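Local coordinates for CMP-sialic acid transporter 1 (Zea mays, PDB 6I1R), which probably carries CMP-sialic acid from the cytoplasm into the Golgi, exchanging it for CMP, and is caught here facing outward with CMP bound, at residues N31-L40 / R227-W237; M130-T141 / G292-Y303. The protein carries 5 engineered substitutions. All coordinates share one frame; numbering follows the deposited sequence.

Contact 1 of 2, residues N31-L40 / R227-W237; sequences NYDYATIPFL and RLFNGYSITTW. With C5P (cytidine-5'-monophosphate), chain D.
Tyr-232 gives its phenol proton to Thr-36, OH to OG1 at 2.9 Å, and the threonine oxygen lies at the edge of the tyrosine ring, near its plane. Thr-36 OG1 is a donor as well: it reaches Asp-33 O, 2.9 Å away, from above the carbonyl plane, 37° out of it. One hydroxyl thus accepts across the contact and donates within its own segment. A chi1 of 45°, with OG1 between the backbone N and the carbonyl carbon, turns the hydroxyl back to Asp-33 and leaves CG2 to meet Leu-228. Beside this pair, Leu-40 CD1 packs against Tyr-232 CE2 at 3.5 Å.

Both segments lead into transmembrane helices of the nucleotide-sugar transporter family, which belongs to the drug/metabolite transporter clan. In 227-237 a type I turn from Arg-227 to Asn-230 runs into a type II turn from Phe-229 to Tyr-232, whose third position is Gly-231. Its CA makes a CA-H...O contact with Asn-31 O at 3.4 Å. Ser-233 then takes the N-cap of helix 234-256, its OG sharing a 2.7 Å hydrogen bond with Thr-236 OG1. This leaves Thr-236 CG2 over the centre of the Tyr-32 ring, while the edge of that ring turns toward the face of Tyr-232, the planes 53° apart. The Tyr-32 hydroxyl is hydrogen-bonded to Ser-24 OG. Asp-33 OD2 and Arg-227 NE form a long salt bridge of 3.8 Å at the guanidinium edge, and Arg-227 NH2 makes a weak hydrogen bond to Gly-222 O. On the pocket side, Pro-38 CB touches C5 of the bound CMP at 3.7 Å.

Contact 2 of 2, residues M130-T141 / G292-Y303; sequences MAIVLLAVGTTT and GIIICIISLQMY
Gly-138 and Gly-292 face each other where two transmembrane helices run antiparallel, their axes 7.8 Å apart at closest approach and at 162° to one another. Small residues make this proximity possible: with no side chain on either glycine, the CA atoms of Gly-138 and Gly-292 come to 4.3 Å, and Ile-295 CG2 and Cys-296 SG pack on the bare backbone of Gly-138. Further along, Ala-131 meets Ser-299. The serine OG donates to Ala-131 O, modelled at 2.5 Å, a length too short to be taken literally at this resolution; the same carbonyl also accepts the helical N-H of Leu-135.

Met-302 runs along the neighbouring part of the seam. Its CB rests on Ala-131 CB at 3.8 Å, its SD lies against Leu-134 CD1, and a bend at chi3 (63°) turns CE across to helix 126-143, 3.6 Å from Ala-131 N and also against Met-130 CB and Leu-134 CD1. At the other end of the pair, Thr-141 splits its two branches between the helices. OG1 hydrogen-bonds to Val-137 O at 2.8 Å, coming from the face of that carbonyl opposite to the backbone N of Thr-141, while CG2 lies 3.8 Å from Gly-292 N. Cutting Thr-141 back to an alanine would remove both branches, and is likely to leave Val-137 O without its hydroxyl donor and open a gap beside Gly-292.

Helix 108-118 packs on one flank through Ile-109, and helix 259-279 joins through Tyr-264, which hydrogen-bonds to Ser-299 O. Near it, Ile-132 CD1 approaches the Tyr-303 ring obliquely, 3.7 Å from CE2.

The two contacts lie on opposite sides of the chain's centre, their own centres about 35 Å apart and their nearest atoms about 18 Å apart, so neither touches the other. Their segments alternate along the sequence: 130-141 falls between the two halves of contact 1, and 227-237 between those of contact 2. Contact 1 borders the nucleotide site through Pro-38, one of eleven residues lining the CMP pocket, and the second subunit comes up against it. Contact 2 belongs to the far side of the helical bundle, roughly 19 Å from the nearest CMP atom, and no other chain of the assembly reaches it. Contact 1 joins loops and first helical turns, contact 2 two continuous helices.

Contact 1 of 2, residues N31-L40 / R227-W237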
loop_
_atom_site.group_PDB
_atom_site.type_symbol
_atom_site.label_atom_id
_atom_site.label_comp_id
_atom_site.label_asym_id
_atom_site.label_seq_id
_atom_site.Cartn_x
_atom_site.Cartn_y
_atom_site.Cartn_z
ATOM N N ASN B 31 5.374 -2.501 -5.768
ATOM C CA ASN B 31 5.172 -2.132 -7.171
ATOM C C ASN B 31 4.088 -3.013 -7.812
ATOM O O ASN B 31 3.763 -2.828 -8.986
ATOM C CB ASN B 31 6.481 -2.230 -7.965
ATOM C CG ASN B 31 6.660 -1.101 -8.959
ATOM O OD1 ASN B 31 6.758 0.061 -8.573
ATOM N ND2 ASN B 31 6.719 -1.433 -10.238
ATOM N N TYR B 32 3.510 -3.941 -7.049
ATOM C CA TYR B 32 2.670 -5.014 -7.606
ATOM C C TYR B 32 1.388 -5.150 -6.774
ATOM O O TYR B 32 1.070 -4.275 -5.967
ATOM C CB TYR B 32 3.463 -6.322 -7.633
ATOM C CG TYR B 32 3.990 -6.732 -6.283
ATOM C CD1 TYR B 32 5.145 -6.225 -5.768
ATOM C CD2 TYR B 32 3.329 -7.602 -5.472
ATOM C CE1 TYR B 32 5.635 -6.574 -4.522
ATOM C CE2 TYR B 32 3.814 -7.976 -4.228
ATOM C CZ TYR B 32 4.976 -7.462 -3.725
ATOM O OH TYR B 32 5.461 -7.809 -2.497
ATOM N N ASP B 33 0.666 -6.250 -6.985
ATOM C CA ASP B 33 -0.559 -6.556 -6.255
ATOM C C ASP B 33 -0.288 -7.709 -5.278
ATOM O O ASP B 33 0.102 -8.803 -5.693
ATOM C CB ASP B 33 -1.693 -6.911 -7.224
ATOM C CG ASP B 33 -3.039 -6.276 -6.906
ATOM O OD1 ASP B 33 -3.227 -5.824 -5.759
ATOM O OD2 ASP B 33 -3.896 -6.248 -7.810
ATOM N N TYR B 34 -0.514 -7.459 -3.988
ATOM C CA TYR B 34 -0.470 -8.509 -2.969
ATOM C C TYR B 34 -1.834 -9.215 -2.903
ATOM O O TYR B 34 -2.095 -9.988 -1.983
ATOM C CB TYR B 34 -0.050 -7.913 -1.620
ATOM C CG TYR B 34 0.527 -8.874 -0.607
ATOM C CD1 TYR B 34 0.715 -10.221 -0.888
ATOM C CD2 TYR B 34 0.926 -8.421 0.642
ATOM C CE1 TYR B 34 1.252 -11.092 0.048
ATOM C CE2 TYR B 34 1.470 -9.276 1.587
ATOM C CZ TYR B 34 1.634 -10.618 1.290
ATOM O OH TYR B 34 2.167 -11.471 2.213
ATOM N N ALA B 35 -2.707 -8.936 -3.869
ATOM C CA ALA B 35 -3.960 -9.668 -4.032
ATOM C C ALA B 35 -3.711 -10.955 -4.829
ATOM O O ALA B 35 -4.387 -11.960 -4.612
ATOM C CB ALA B 35 -4.980 -8.791 -4.717
ATOM N N THR B 36 -2.733 -10.914 -5.734
ATOM C CA THR B 36 -2.486 -11.998 -6.691
ATOM C C THR B 36 -1.467 -13.009 -6.147
ATOM O O THR B 36 -1.388 -14.124 -6.664
ATOM C CB THR B 36 -1.995 -11.440 -8.033
ATOM O OG1 THR B 36 -0.997 -10.453 -7.765
ATOM C CG2 THR B 36 -3.104 -10.826 -8.860
ATOM N N ILE B 37 -0.682 -12.635 -5.136
ATOM C CA ILE B 37 0.404 -13.506 -4.651
ATOM C C ILE B 37 -0.178 -14.795 -4.052
ATOM O O ILE B 37 0.316 -15.877 -4.362
ATOM C CB ILE B 37 1.328 -12.762 -3.664
ATOM C CG1 ILE B 37 2.359 -11.922 -4.422
ATOM C CG2 ILE B 37 1.993 -13.727 -2.687
ATOM C CD1 ILE B 37 3.268 -11.112 -3.539
ATOM N N PRO B 38 -1.214 -14.692 -3.195
ATOM C CA PRO B 38 -1.809 -15.897 -2.596
ATOM C C PRO B 38 -2.301 -16.903 -3.650
ATOM O O PRO B 38 -2.271 -18.108 -3.404
ATOM C CB PRO B 38 -2.995 -15.395 -1.762
ATOM C CG PRO B 38 -2.619 -13.979 -1.439
ATOM C CD PRO B 38 -1.912 -13.504 -2.689
ATOM N N PHE B 39 -2.744 -16.398 -4.800
ATOM C CA PHE B 39 -3.171 -17.241 -5.918
ATOM C C PHE B 39 -1.964 -18.004 -6.479
ATOM O O PHE B 39 -2.001 -19.229 -6.594
ATOM C CB PHE B 39 -3.861 -16.389 -6.988
ATOM C CG PHE B 39 -4.224 -17.118 -8.257
ATOM C CD1 PHE B 39 -5.382 -17.878 -8.337
ATOM C CD2 PHE B 39 -3.414 -17.030 -9.379
ATOM C CE1 PHE B 39 -5.716 -18.541 -9.509
ATOM C CE2 PHE B 39 -3.750 -17.693 -10.551
ATOM C CZ PHE B 39 -4.899 -18.447 -10.613
ATOM N N LEU B 40 -0.900 -17.273 -6.812
ATOM C CA LEU B 40 0.328 -17.881 -7.340
ATOM C C LEU B 40 0.962 -18.794 -6.284
ATOM O O LEU B 40 1.522 -19.835 -6.624
ATOM C CB LEU B 40 1.314 -16.783 -7.756
ATOM C CG LEU B 40 0.879 -15.879 -8.908
ATOM C CD1 LEU B 40 2.025 -14.976 -9.337
ATOM C CD2 LEU B 40 0.375 -16.693 -10.092
ATOM N N ARG B 227 -3.774 -8.567 -15.537
ATOM C CA ARG B 227 -3.039 -7.761 -14.556
ATOM C C ARG B 227 -2.065 -8.634 -13.748
ATOM O O ARG B 227 -1.151 -8.112 -13.107
ATOM C CB ARG B 227 -4.057 -7.082 -13.633
ATOM C CG ARG B 227 -3.486 -6.027 -12.698
ATOM C CD ARG B 227 -4.589 -5.235 -12.017
ATOM N NE ARG B 227 -5.475 -6.069 -11.210
ATOM C CZ ARG B 227 -6.647 -6.559 -11.614
ATOM N NH1 ARG B 227 -7.379 -7.281 -10.782
ATOM N NH2 ARG B 227 -7.084 -6.333 -12.841
ATOM N N LEU B 228 -2.244 -9.954 -13.819
ATOM C CA LEU B 228 -1.677 -10.918 -12.858
ATOM C C LEU B 228 -0.169 -10.715 -12.655
ATOM O O LEU B 228 0.316 -10.881 -11.540
ATOM C CB LEU B 228 -1.958 -12.338 -13.358
ATOM C CG LEU B 228 -1.732 -13.455 -12.338
ATOM C CD1 LEU B 228 -3.040 -13.851 -11.667
ATOM C CD2 LEU B 228 -1.086 -14.666 -12.992
ATOM N N PHE B 229 0.568 -10.379 -13.713
ATOM C CA PHE B 229 2.039 -10.355 -13.656
ATOM C C PHE B 229 2.568 -8.929 -13.442
ATOM O O PHE B 229 3.779 -8.746 -13.325
ATOM C CB PHE B 229 2.631 -10.964 -14.931
ATOM C CG PHE B 229 2.979 -12.430 -14.843
ATOM C CD1 PHE B 229 2.110 -13.338 -14.256
ATOM C CD2 PHE B 229 4.170 -12.905 -15.373
ATOM C CE1 PHE B 229 2.436 -14.685 -14.183
ATOM C CE2 PHE B 229 4.491 -14.253 -15.303
ATOM C CZ PHE B 229 3.623 -15.140 -14.708
ATOM N N ASN B 230 1.692 -7.927 -13.372
ATOM C CA ASN B 230 2.135 -6.524 -13.360
ATOM C C ASN B 230 3.020 -6.255 -12.134
ATOM O O ASN B 230 2.741 -6.731 -11.031
ATOM C CB ASN B 230 0.958 -5.543 -13.395
ATOM C CG ASN B 230 0.390 -5.333 -14.785
ATOM O OD1 ASN B 230 1.095 -5.467 -15.782
ATOM N ND2 ASN B 230 -0.883 -4.983 -14.859
ATOM N N GLY B 231 4.102 -5.510 -12.359
ATOM C CA GLY B 231 4.978 -5.031 -11.289
ATOM C C GLY B 231 5.840 -6.126 -10.677
ATOM O O GLY B 231 6.629 -5.842 -9.770
ATOM N N TYR B 232 5.721 -7.358 -11.172
ATOM C CA TYR B 232 6.342 -8.519 -10.527
ATOM C C TYR B 232 7.860 -8.489 -10.734
ATOM O O TYR B 232 8.356 -8.783 -11.820
ATOM C CB TYR B 232 5.755 -9.831 -11.056
ATOM C CG TYR B 232 4.615 -10.382 -10.239
ATOM C CD1 TYR B 232 3.370 -9.773 -10.233
ATOM C CD2 TYR B 232 4.784 -11.515 -9.459
ATOM C CE1 TYR B 232 2.325 -10.274 -9.475
ATOM C CE2 TYR B 232 3.748 -12.031 -8.698
ATOM C CZ TYR B 232 2.512 -11.409 -8.706
ATOM O OH TYR B 232 1.488 -11.915 -7.959
ATOM N N SER B 233 8.577 -8.134 -9.672
ATOM C CA SER B 233 10.035 -8.169 -9.666
ATOM C C SER B 233 10.512 -9.596 -9.375
ATOM O O SER B 233 9.699 -10.512 -9.220
ATOM C CB SER B 233 10.583 -7.188 -8.662
ATOM O OG SER B 233 10.022 -7.417 -7.381
ATOM N N ILE B 234 11.829 -9.777 -9.327
ATOM C CA ILE B 234 12.422 -11.020 -8.837
ATOM C C ILE B 234 12.022 -11.192 -7.366
ATOM O O ILE B 234 11.532 -12.267 -6.985
ATOM C CB ILE B 234 13.955 -11.034 -9.033
ATOM C CG1 ILE B 234 14.346 -11.430 -10.462
ATOM C CG2 ILE B 234 14.632 -11.933 -8.007
ATOM C CD1 ILE B 234 14.367 -10.282 -11.446
ATOM N N THR B 235 12.195 -10.143 -6.563
ATOM C CA THR B 235 11.857 -10.262 -5.128
ATOM C C THR B 235 10.392 -10.677 -4.993
ATOM O O THR B 235 10.090 -11.528 -4.168
ATOM C CB THR B 235 12.169 -9.031 -4.256
ATOM O OG1 THR B 235 11.181 -8.001 -4.228
ATOM C CG2 THR B 235 13.468 -8.362 -4.609
ATOM N N THR B 236 9.499 -10.136 -5.821
ATOM C CA THR B 236 8.098 -10.557 -5.783
ATOM C C THR B 236 8.017 -12.082 -5.942
ATOM O O THR B 236 7.290 -12.740 -5.201
ATOM C CB THR B 236 7.256 -9.858 -6.857
ATOM O OG1 THR B 236 7.607 -8.474 -6.900
ATOM C CG2 THR B 236 5.773 -9.985 -6.598
ATOM N N TRP B 237 8.774 -12.627 -6.893
ATOM C CA TRP B 237 8.767 -14.071 -7.159
ATOM C C TRP B 237 9.408 -14.840 -5.996
ATOM O O TRP B 237 9.036 -15.991 -5.748
ATOM C CB TRP B 237 9.457 -14.399 -8.491
ATOM C CG TRP B 237 8.597 -14.174 -9.699
ATOM C CD1 TRP B 237 8.764 -13.218 -10.657
ATOM C CD2 TRP B 237 7.426 -14.922 -10.080
ATOM N NE1 TRP B 237 7.783 -13.317 -11.606
ATOM C CE2 TRP B 237 6.948 -14.353 -11.280
ATOM C CE3 TRP B 237 6.736 -16.009 -9.529
ATOM C CZ2 TRP B 237 5.814 -14.837 -11.933
ATOM C CZ3 TRP B 237 5.616 -16.487 -10.174
ATOM C CH2 TRP B 237 5.163 -15.908 -11.361
HETATM O O3P C5P D . -3.347 -20.726 1.568
HETATM P P C5P D . -4.419 -19.754 1.997
HETATM O O1P C5P D . -4.791 -19.842 3.458
HETATM O O2P C5P D . -4.226 -18.347 1.487
HETATM O "O5'" C5P D . -5.738 -20.270 1.229
HETATM C "C5'" C5P D . -6.370 -19.452 0.245
HETATM C "C4'" C5P D . -7.797 -19.149 0.679
HETATM O "O4'" C5P D . -7.826 -17.927 1.421
HETATM C "C3'" C5P D . -8.718 -18.989 -0.523
HETATM O "O3'" C5P D . -9.715 -20.019 -0.509
HETATM C "C2'" C5P D . -9.313 -17.591 -0.417
HETATM O "O2'" C5P D . -10.743 -17.602 -0.321
HETATM C "C1'" C5P D . -8.719 -16.972 0.840
HETATM N N1 C5P D . -7.990 -15.750 0.493
HETATM C C2 C5P D . -8.697 -14.604 0.075
HETATM N N3 C5P D . -8.031 -13.474 -0.247
HETATM C C4 C5P D . -6.683 -13.433 -0.172
HETATM C C5 C5P D . -5.974 -14.555 0.238
HETATM C C6 C5P D . -6.656 -15.719 0.570
HETATM O O2 C5P D . -9.945 -14.634 0.002
HETATM N N4 C5P D . -6.022 -12.295 -0.496
#

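Contact 2 of 2, residues M130-T141 / G292-Y303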
loop_
_atom_site.group_PDB
_atom_site.type_symbol
_atom_site.label_atom_id
_atom_site.label_comp_id
_atom_site.label_asym_id
_atom_site.label_seq_id
_atom_site.Cartn_x
_atom_site.Cartn_y
_atom_site.Cartn_z
ATOM N N MET B 130 -0.760 -22.799 30.517
ATOM C CA MET B 130 -0.104 -21.581 30.976
ATOM C C MET B 130 0.976 -21.157 29.970
ATOM O O MET B 130 1.249 -19.965 29.829
ATOM C CB MET B 130 0.503 -21.789 32.366
ATOM C CG MET B 130 -0.542 -21.728 33.470
ATOM S SD MET B 130 -0.211 -22.826 34.866
ATOM C CE MET B 130 1.428 -22.277 35.321
ATOM N N ALA B 131 1.561 -22.121 29.260
ATOM C CA ALA B 131 2.557 -21.832 28.221
ATOM C C ALA B 131 1.879 -21.197 26.999
ATOM O O ALA B 131 2.389 -20.218 26.447
ATOM C CB ALA B 131 3.297 -23.093 27.846
ATOM N N ILE B 132 0.736 -21.749 26.588
ATOM C CA ILE B 132 -0.002 -21.215 25.434
ATOM C C ILE B 132 -0.312 -19.738 25.705
ATOM O O ILE B 132 -0.050 -18.878 24.864
ATOM C CB ILE B 132 -1.291 -22.018 25.141
ATOM C CG1 ILE B 132 -1.041 -23.524 24.998
ATOM C CG2 ILE B 132 -2.002 -21.463 23.914
ATOM C CD1 ILE B 132 0.021 -23.895 23.989
ATOM N N VAL B 133 -0.850 -19.458 26.890
ATOM C CA VAL B 133 -1.186 -18.088 27.277
ATOM C C VAL B 133 0.098 -17.251 27.277
ATOM O O VAL B 133 0.147 -16.187 26.660
ATOM C CB VAL B 133 -1.900 -18.035 28.644
ATOM C CG1 VAL B 133 -2.048 -16.606 29.150
ATOM C CG2 VAL B 133 -3.259 -18.720 28.598
ATOM N N LEU B 134 1.139 -17.741 27.945
ATOM C CA LEU B 134 2.395 -16.990 28.026
ATOM C C LEU B 134 2.890 -16.626 26.624
ATOM O O LEU B 134 3.408 -15.529 26.433
ATOM C CB LEU B 134 3.461 -17.803 28.766
ATOM C CG LEU B 134 3.616 -17.492 30.252
ATOM C CD1 LEU B 134 4.658 -18.407 30.863
ATOM C CD2 LEU B 134 3.987 -16.034 30.484
ATOM N N LEU B 135 2.736 -17.535 25.663
ATOM C CA LEU B 135 3.190 -17.277 24.294
ATOM C C LEU B 135 2.435 -16.071 23.721
ATOM O O LEU B 135 3.049 -15.154 23.175
ATOM C CB LEU B 135 2.968 -18.523 23.430
ATOM C CG LEU B 135 3.535 -18.445 22.012
ATOM C CD1 LEU B 135 5.056 -18.417 22.031
ATOM C CD2 LEU B 135 3.035 -19.602 21.162
ATOM N N ALA B 136 1.111 -16.090 23.850
ATOM C CA ALA B 136 0.264 -15.002 23.361
ATOM C C ALA B 136 0.630 -13.692 24.066
ATOM O O ALA B 136 0.717 -12.645 23.427
ATOM C CB ALA B 136 -1.190 -15.349 23.572
ATOM N N VAL B 137 0.844 -13.764 25.377
ATOM C CA VAL B 137 1.183 -12.582 26.170
ATOM C C VAL B 137 2.582 -12.089 25.769
ATOM O O VAL B 137 2.804 -10.885 25.673
ATOM C CB VAL B 137 1.095 -12.874 27.682
ATOM C CG1 VAL B 137 1.671 -11.738 28.513
ATOM C CG2 VAL B 137 -0.330 -13.177 28.120
ATOM N N GLY B 138 3.510 -13.014 25.531
ATOM C CA GLY B 138 4.906 -12.673 25.231
ATOM C C GLY B 138 5.070 -12.002 23.878
ATOM O O GLY B 138 5.912 -11.114 23.715
ATOM N N THR B 139 4.276 -12.440 22.903
ATOM C CA THR B 139 4.317 -11.890 21.549
ATOM C C THR B 139 3.678 -10.495 21.546
ATOM O O THR B 139 4.220 -9.556 20.964
ATOM C CB THR B 139 3.628 -12.834 20.558
ATOM O OG1 THR B 139 2.300 -13.075 21.022
ATOM C CG2 THR B 139 4.362 -14.148 20.396
ATOM N N THR B 140 2.528 -10.384 22.203
ATOM C CA THR B 140 1.857 -9.099 22.410
ATOM C C THR B 140 2.829 -8.102 23.051
ATOM O O THR B 140 2.925 -6.960 22.604
ATOM C CB THR B 140 0.595 -9.275 23.265
ATOM O OG1 THR B 140 -0.252 -10.214 22.602
ATOM C CG2 THR B 140 -0.159 -7.984 23.496
ATOM N N THR B 141 3.550 -8.555 24.078
ATOM C CA THR B 141 4.486 -7.710 24.836
ATOM C C THR B 141 5.514 -7.072 23.892
ATOM O O THR B 141 5.801 -5.883 24.008
ATOM C CB THR B 141 5.170 -8.512 25.953
ATOM O OG1 THR B 141 4.186 -8.794 26.949
ATOM C CG2 THR B 141 6.337 -7.790 26.591
ATOM N N GLY B 292 9.544 -9.689 25.723
ATOM C CA GLY B 292 8.730 -10.638 24.962
ATOM C C GLY B 292 9.487 -11.911 24.610
ATOM O O GLY B 292 8.908 -13.000 24.609
ATOM N N ILE B 293 10.779 -11.774 24.315
ATOM C CA ILE B 293 11.628 -12.916 23.949
ATOM C C ILE B 293 11.788 -13.845 25.160
ATOM O O ILE B 293 11.670 -15.063 25.022
ATOM C CB ILE B 293 12.991 -12.435 23.404
ATOM C CG1 ILE B 293 12.852 -11.836 22.002
ATOM C CG2 ILE B 293 14.021 -13.556 23.431
ATOM C CD1 ILE B 293 14.031 -10.998 21.568
ATOM N N ILE B 294 12.062 -13.271 26.332
ATOM C CA ILE B 294 12.292 -14.056 27.553
ATOM C C ILE B 294 11.006 -14.809 27.916
ATOM O O ILE B 294 11.050 -15.999 28.238
ATOM C CB ILE B 294 12.786 -13.160 28.708
ATOM C CG1 ILE B 294 14.187 -12.607 28.428
ATOM C CG2 ILE B 294 12.735 -13.904 30.036
ATOM C CD1 ILE B 294 14.569 -11.420 29.280
ATOM N N ILE B 295 9.875 -14.112 27.865
ATOM C CA ILE B 295 8.570 -14.737 28.102
ATOM C C ILE B 295 8.408 -15.924 27.148
ATOM O O ILE B 295 8.023 -17.019 27.564
ATOM C CB ILE B 295 7.426 -13.714 27.937
ATOM C CG1 ILE B 295 7.409 -12.698 29.081
ATOM C CG2 ILE B 295 6.084 -14.417 27.797
ATOM C CD1 ILE B 295 6.820 -11.360 28.706
ATOM N N CYS B 296 8.711 -15.691 25.875
ATOM C CA CYS B 296 8.480 -16.683 24.828
ATOM C C CYS B 296 9.452 -17.863 24.975
ATOM O O CYS B 296 9.030 -19.013 24.868
ATOM C CB CYS B 296 8.578 -16.047 23.446
ATOM S SG CYS B 296 7.082 -15.136 22.983
ATOM N N ILE B 297 10.731 -17.591 25.230
ATOM C CA ILE B 297 11.712 -18.664 25.459
ATOM C C ILE B 297 11.243 -19.533 26.635
ATOM O O ILE B 297 11.336 -20.759 26.578
ATOM C CB ILE B 297 13.129 -18.095 25.686
ATOM C CG1 ILE B 297 13.736 -17.566 24.383
ATOM C CG2 ILE B 297 14.036 -19.126 26.345
ATOM C CD1 ILE B 297 15.035 -16.811 24.562
ATOM N N ILE B 298 10.743 -18.895 27.691
ATOM C CA ILE B 298 10.252 -19.621 28.869
ATOM C C ILE B 298 8.947 -20.343 28.506
ATOM O O ILE B 298 8.730 -21.471 28.943
ATOM C CB ILE B 298 10.099 -18.675 30.080
ATOM C CG1 ILE B 298 11.453 -18.423 30.750
ATOM C CG2 ILE B 298 9.069 -19.200 31.073
ATOM C CD1 ILE B 298 11.466 -17.259 31.712
ATOM N N SER B 299 8.090 -19.706 27.712
ATOM C CA SER B 299 6.866 -20.357 27.235
ATOM C C SER B 299 7.210 -21.596 26.397
ATOM O O SER B 299 6.458 -22.572 26.397
ATOM C CB SER B 299 5.999 -19.402 26.456
ATOM O OG SER B 299 4.807 -20.043 26.031
ATOM N N LEU B 300 8.331 -21.552 25.678
ATOM C CA LEU B 300 8.778 -22.697 24.879
ATOM C C LEU B 300 9.148 -23.849 25.820
ATOM O O LEU B 300 8.641 -24.963 25.685
ATOM C CB LEU B 300 9.976 -22.284 24.017
ATOM C CG LEU B 300 10.355 -23.256 22.899
ATOM C CD1 LEU B 300 9.654 -22.895 21.598
ATOM C CD2 LEU B 300 11.862 -23.286 22.692
ATOM N N GLN B 301 10.019 -23.555 26.780
ATOM C CA GLN B 301 10.502 -24.553 27.729
ATOM C C GLN B 301 9.306 -25.208 28.434
ATOM O O GLN B 301 9.187 -26.429 28.440
ATOM C CB GLN B 301 11.472 -23.911 28.722
ATOM C CG GLN B 301 12.805 -23.522 28.095
ATOM C CD GLN B 301 13.758 -22.899 29.086
ATOM O OE1 GLN B 301 13.362 -22.140 29.969
ATOM N NE2 GLN B 301 15.034 -23.211 28.938
ATOM N N MET B 302 8.411 -24.396 28.989
ATOM C CA MET B 302 7.242 -24.906 29.719
ATOM C C MET B 302 6.508 -25.960 28.883
ATOM O O MET B 302 6.214 -27.048 29.376
ATOM C CB MET B 302 6.262 -23.778 30.063
ATOM C CG MET B 302 6.749 -22.898 31.188
ATOM S SD MET B 302 5.868 -21.335 31.351
ATOM C CE MET B 302 4.213 -21.903 31.736
ATOM N N TYR B 303 6.221 -25.639 27.624
ATOM C CA TYR B 303 5.357 -26.487 26.808
ATOM C C TYR B 303 6.102 -27.742 26.332
ATOM O O TYR B 303 5.505 -28.818 26.269
ATOM C CB TYR B 303 4.809 -25.723 25.601
ATOM C CG TYR B 303 3.839 -26.531 24.778
ATOM C CD1 TYR B 303 4.284 -27.380 23.778
ATOM C CD2 TYR B 303 2.477 -26.484 25.028
ATOM C CE1 TYR B 303 3.401 -28.145 23.032
ATOM C CE2 TYR B 303 1.579 -27.239 24.290
ATOM C CZ TYR B 303 2.044 -28.073 23.289
ATOM O OH TYR B 303 1.168 -28.821 22.556
#